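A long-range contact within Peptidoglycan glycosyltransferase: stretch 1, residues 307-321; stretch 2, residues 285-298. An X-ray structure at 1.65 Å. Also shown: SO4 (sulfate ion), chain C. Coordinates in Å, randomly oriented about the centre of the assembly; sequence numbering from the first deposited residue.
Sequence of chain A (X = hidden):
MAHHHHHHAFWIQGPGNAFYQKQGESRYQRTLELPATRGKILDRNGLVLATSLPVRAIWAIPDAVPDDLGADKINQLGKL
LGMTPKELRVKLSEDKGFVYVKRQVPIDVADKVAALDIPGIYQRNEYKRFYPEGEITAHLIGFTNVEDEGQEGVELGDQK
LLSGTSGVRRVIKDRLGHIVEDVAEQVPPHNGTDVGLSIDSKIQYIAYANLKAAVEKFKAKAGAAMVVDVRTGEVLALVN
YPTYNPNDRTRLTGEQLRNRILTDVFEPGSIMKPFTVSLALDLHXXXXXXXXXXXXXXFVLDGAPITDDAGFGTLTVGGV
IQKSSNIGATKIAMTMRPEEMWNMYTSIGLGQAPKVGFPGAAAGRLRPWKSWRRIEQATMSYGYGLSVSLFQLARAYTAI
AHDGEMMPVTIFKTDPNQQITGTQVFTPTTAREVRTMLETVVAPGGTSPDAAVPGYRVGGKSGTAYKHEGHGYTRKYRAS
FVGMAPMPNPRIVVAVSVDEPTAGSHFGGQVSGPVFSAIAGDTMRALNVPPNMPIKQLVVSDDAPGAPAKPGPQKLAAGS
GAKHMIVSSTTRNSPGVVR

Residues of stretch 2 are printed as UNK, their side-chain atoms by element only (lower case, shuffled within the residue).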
# COMPACT_ATOMS: atom_id res chain seq x y z
N THR A 307 5.87 16.28 -11.40
CA THR A 307 5.13 16.02 -12.62
C THR A 307 4.03 14.99 -12.38
O THR A 307 4.26 13.98 -11.71
CB THR A 307 6.07 15.52 -13.72
OG1 THR A 307 7.12 16.47 -13.93
CG2 THR A 307 5.32 15.30 -15.01
N ASP A 308 2.84 15.25 -12.93
CA ASP A 308 1.78 14.26 -12.99
C ASP A 308 1.77 13.59 -14.36
O ASP A 308 2.38 14.08 -15.32
CB ASP A 308 0.41 14.90 -12.72
CG ASP A 308 0.22 15.28 -11.26
OD1 ASP A 308 1.09 14.95 -10.44
OD2 ASP A 308 -0.83 15.89 -10.95
N ASP A 309 1.07 12.46 -14.44
CA ASP A 309 0.99 11.72 -15.70
C ASP A 309 0.11 12.43 -16.73
O ASP A 309 0.19 12.11 -17.92
CB ASP A 309 0.45 10.31 -15.46
CG ASP A 309 1.46 9.42 -14.77
OD1 ASP A 309 2.67 9.67 -14.93
OD2 ASP A 309 1.04 8.47 -14.08
N ALA A 310 -0.72 13.36 -16.28
CA ALA A 310 -1.57 14.14 -17.16
C ALA A 310 -1.84 15.47 -16.47
O ALA A 310 -1.36 15.72 -15.36
CB ALA A 310 -2.87 13.40 -17.48
N GLY A 311 -2.60 16.34 -17.14
CA GLY A 311 -3.03 17.58 -16.53
C GLY A 311 -4.39 17.43 -15.86
O GLY A 311 -5.43 17.56 -16.51
N PHE A 312 -4.39 17.17 -14.55
CA PHE A 312 -5.62 16.81 -13.86
C PHE A 312 -6.42 18.01 -13.39
O PHE A 312 -7.59 17.85 -13.01
CB PHE A 312 -5.30 15.91 -12.67
CG PHE A 312 -4.73 14.57 -13.06
CD1 PHE A 312 -5.43 13.71 -13.89
CD2 PHE A 312 -3.49 14.16 -12.57
CE1 PHE A 312 -4.91 12.47 -14.24
CE2 PHE A 312 -2.96 12.92 -12.91
CZ PHE A 312 -3.67 12.08 -13.75
N GLY A 313 -5.84 19.21 -13.40
CA GLY A 313 -6.59 20.38 -13.00
C GLY A 313 -6.90 20.40 -11.52
O GLY A 313 -6.13 19.93 -10.67
N THR A 314 -8.07 20.96 -11.19
CA THR A 314 -8.51 21.06 -9.81
C THR A 314 -9.08 19.73 -9.36
O THR A 314 -10.00 19.20 -9.99
CB THR A 314 -9.55 22.16 -9.65
OG1 THR A 314 -9.06 23.38 -10.22
CG2 THR A 314 -9.86 22.38 -8.18
N LEU A 315 -8.53 19.18 -8.28
CA LEU A 315 -8.97 17.91 -7.72
C LEU A 315 -9.41 18.12 -6.28
O LEU A 315 -8.92 19.01 -5.59
CB LEU A 315 -7.85 16.86 -7.75
CG LEU A 315 -7.29 16.47 -9.12
CD1 LEU A 315 -6.10 15.53 -8.96
CD2 LEU A 315 -8.40 15.85 -9.96
N THR A 316 -10.34 17.29 -5.83
CA THR A 316 -10.49 17.17 -4.38
C THR A 316 -9.34 16.35 -3.83
O THR A 316 -8.59 15.70 -4.57
CB THR A 316 -11.80 16.49 -4.01
OG1 THR A 316 -11.81 15.17 -4.58
CG2 THR A 316 -13.01 17.28 -4.52
N VAL A 317 -9.21 16.36 -2.50
CA VAL A 317 -8.23 15.47 -1.86
C VAL A 317 -8.50 14.03 -2.25
O VAL A 317 -7.57 13.27 -2.55
CB VAL A 317 -8.27 15.68 -0.34
CG1 VAL A 317 -7.54 14.53 0.38
CG2 VAL A 317 -7.63 17.01 0.01
N GLY A 318 -9.78 13.63 -2.31
CA GLY A 318 -10.09 12.29 -2.80
C GLY A 318 -9.63 12.09 -4.23
O GLY A 318 -9.09 11.03 -4.58
N GLY A 319 -9.81 13.11 -5.07
CA GLY A 319 -9.35 13.03 -6.45
C GLY A 319 -7.84 12.90 -6.57
O GLY A 319 -7.34 12.29 -7.52
N VAL A 320 -7.10 13.46 -5.61
CA VAL A 320 -5.65 13.31 -5.61
C VAL A 320 -5.26 11.84 -5.48
O VAL A 320 -4.33 11.38 -6.14
CB VAL A 320 -5.01 14.18 -4.51
CG1 VAL A 320 -3.56 13.79 -4.28
CG2 VAL A 320 -5.11 15.65 -4.89
N ILE A 321 -5.99 11.09 -4.66
CA ILE A 321 -5.76 9.65 -4.56
C ILE A 321 -6.25 8.94 -5.82
O ILE A 321 -5.54 8.11 -6.40
CB ILE A 321 -6.43 9.08 -3.30
CG1 ILE A 321 -5.74 9.63 -2.05
CG2 ILE A 321 -6.40 7.56 -3.31
CD1 ILE A 321 -4.25 9.28 -1.97
N UNK A 285 -5.71 19.20 8.51
CA UNK A 285 -5.19 20.19 7.57
C UNK A 285 -6.06 20.29 6.32
O UNK A 285 -6.18 21.36 5.72
c UNK A 285 -3.75 19.85 7.17
c UNK A 285 -0.90 20.44 10.77
n UNK A 285 -0.66 20.21 12.05
c UNK A 285 -2.79 19.73 8.34
n UNK A 285 -2.10 20.87 10.38
c UNK A 285 -2.47 21.09 8.99
n UNK A 285 0.04 20.24 9.87
N UNK A 286 -6.64 19.17 5.90
CA UNK A 286 -7.54 19.11 4.76
C UNK A 286 -8.72 18.23 5.14
O UNK A 286 -8.68 17.50 6.14
c UNK A 286 -6.54 17.08 3.65
c UNK A 286 -6.88 18.56 3.48
c UNK A 286 -5.63 19.34 3.11
N UNK A 287 -9.76 18.28 4.32
CA UNK A 287 -10.89 17.37 4.40
C UNK A 287 -10.99 16.64 3.07
O UNK A 287 -10.33 17.04 2.11
c UNK A 287 -12.18 18.13 4.68
o UNK A 287 -12.44 19.00 3.58
c UNK A 287 -12.06 18.92 5.98
N UNK A 288 -11.82 15.60 2.95
CA UNK A 288 -11.87 14.88 1.67
C UNK A 288 -12.29 15.76 0.50
O UNK A 288 -11.89 15.48 -0.64
c UNK A 288 -12.79 13.52 3.41
c UNK A 288 -12.90 13.77 1.93
c UNK A 288 -12.57 14.88 4.00
N UNK A 289 -13.07 16.81 0.73
CA UNK A 289 -13.51 17.65 -0.39
C UNK A 289 -12.74 18.96 -0.50
O UNK A 289 -13.14 19.83 -1.28
c UNK A 289 -15.01 17.93 -0.28
c UNK A 289 -15.83 16.67 -0.42
o UNK A 289 -16.68 16.37 0.42
n UNK A 289 -15.56 15.92 -1.48
N UNK A 290 -11.66 19.12 0.26
CA UNK A 290 -10.75 20.23 0.03
C UNK A 290 -10.23 20.21 -1.40
O UNK A 290 -9.86 19.15 -1.92
c UNK A 290 -9.58 20.16 1.01
o UNK A 290 -10.06 20.37 2.35
c UNK A 290 -8.51 21.20 0.67
N UNK A 291 -10.21 21.38 -2.04
CA UNK A 291 -9.70 21.47 -3.40
C UNK A 291 -8.19 21.63 -3.41
O UNK A 291 -7.62 22.37 -2.60
c UNK A 291 -12.28 21.22 -4.90
c UNK A 291 -12.37 23.71 -5.15
c UNK A 291 -11.87 22.56 -4.30
c UNK A 291 -10.35 22.65 -4.14
N UNK A 292 -7.54 20.94 -4.35
CA UNK A 292 -6.10 20.98 -4.55
C UNK A 292 -5.86 21.27 -6.02
O UNK A 292 -6.30 20.50 -6.89
c UNK A 292 -5.83 19.27 -2.73
c UNK A 292 -3.91 19.75 -4.28
c UNK A 292 -5.43 19.66 -4.15
N UNK A 293 -5.16 22.37 -6.31
CA UNK A 293 -4.92 22.80 -7.69
C UNK A 293 -3.68 22.09 -8.22
O UNK A 293 -2.58 22.32 -7.72
c UNK A 293 -7.22 24.90 -7.96
c UNK A 293 -4.75 24.31 -7.76
o UNK A 293 -8.28 25.28 -7.43
o UNK A 293 -7.18 24.38 -9.10
c UNK A 293 -5.92 25.10 -7.19
N UNK A 294 -3.86 21.25 -9.24
CA UNK A 294 -2.71 20.64 -9.89
C UNK A 294 -2.48 21.14 -11.31
O UNK A 294 -1.46 20.77 -11.92
c UNK A 294 -3.26 18.58 -8.53
c UNK A 294 -2.83 19.10 -9.90
o UNK A 294 -3.77 18.67 -10.89
N UNK A 295 -3.37 21.96 -11.85
CA UNK A 295 -3.14 22.62 -13.13
C UNK A 295 -2.88 21.64 -14.26
O UNK A 295 -3.55 20.60 -14.39
N UNK A 296 -1.90 21.97 -15.10
CA UNK A 296 -1.59 21.15 -16.27
C UNK A 296 -0.62 20.01 -15.96
O UNK A 296 -0.01 19.47 -16.89
c UNK A 296 0.31 22.68 -17.03
o UNK A 296 0.85 22.49 -15.93
n UNK A 296 0.87 23.43 -17.98
c UNK A 296 -1.02 22.03 -17.39
N UNK A 297 -0.48 19.61 -14.70
CA UNK A 297 0.38 18.49 -14.38
C UNK A 297 1.86 18.80 -14.36
O UNK A 297 2.67 17.88 -14.43
N UNK A 298 2.24 20.07 -14.27
CA UNK A 298 3.62 20.48 -14.09
C UNK A 298 3.69 21.41 -12.90
O UNK A 298 2.88 22.34 -12.79
c UNK A 298 4.49 18.85 -18.10
n UNK A 298 3.42 19.51 -18.52
c UNK A 298 4.02 20.39 -16.60
c UNK A 298 3.11 20.48 -17.60
n UNK A 298 4.87 19.36 -16.94
c UNK A 298 4.17 21.18 -15.34
S SO4 C . -15.82 18.26 3.48
O1 SO4 C . -16.15 17.99 4.87
O2 SO4 C . -17.04 18.36 2.68
O3 SO4 C . -15.01 17.17 2.96
O4 SO4 C . -15.08 19.52 3.40
O HOH W 1 -2.09 17.50 -12.78
O HOH W 2 7.01 18.66 -15.34

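Position 285 carries three carbons, a nitrogen, then a carbon bearing two more nitrogens: R285, whose exposed guanidinium lies beyond reach of stretch 1. Position 286 has one carbon forking to two others. This is V286, buried and directed toward stretch 1, its CG2 3.8 Å from V317 CG2.

Position 287 shows a carbon bearing one oxygen and one carbon, so it is T287; its OG1 donates to sulfate O4 at 2.7 Å. At 288 three carbons close a ring onto the backbone nitrogen, which defines P288. Its phi of -59° suits the type I turn that begins at 287, and its O accepts from G318 N at 3.3 Å. Position 289, two carbons ending in an oxygen and a nitrogen, is N289; its side chain starts away from stretch 1, while its N donates to sulfate O3 at 3.0 Å. Position 290 again has a carbon with one oxygen and one carbon. As T290 it closes the turn, its OG1 accepting from T287 N at 2.9 Å.

Four carbons forked at the second make 291 L291, whose CD2 comes within 4.0 Å of T316 CG2. Position 292, three carbons branched at the first, is V292. Buried and compact, it packs its CG2 4.0 Å from V317 CG2 and its CB 4.1 Å from V320 CG2. Position 293 has three carbons, the third carrying two oxygens, one of them 2.4 Å from T314 OG1; this is E293, and its OE1 accepts that very short hydrogen bond.

Position 294 has a carbon bearing oxygen and carbon: T294. Its OG1 donates to G313 O at 2.7 Å and accepts from water 1, so the hydroxyl serves both roles in a buried site. Position 295 has no side chain; G295 suits a phi of 58°. Position 296, two carbons with a terminal oxygen and nitrogen, is N296, its OD1 accepting from the backbone N of position 298 at 3.2 Å. Position 297 is bare, hence G297: a CB would lie 2.2 Å from A310 O, a clash. Position 298 has one carbon and then a five-membered ring of three carbons and two nitrogens; this is H298, joined through water 2 to T307 OG1.

The contact works as two short antiparallel ladders. L315 pairs with V292 through L315 N to V292 O (2.9 Å) and V292 N to L315 O (2.7 Å), while D308 N to G297 O (3.0 Å) secures the other ladder. Between them the register shifts by two, because the loop 308–313 is two residues longer than the segment 294–297, which forms a type II' turn, and water 1 links T294 OG1 to F312 N. Beyond the first ladder, valines pack the helix start against stretch 2.

Stretch 2 285-298: RVTPNTLVETGNGH
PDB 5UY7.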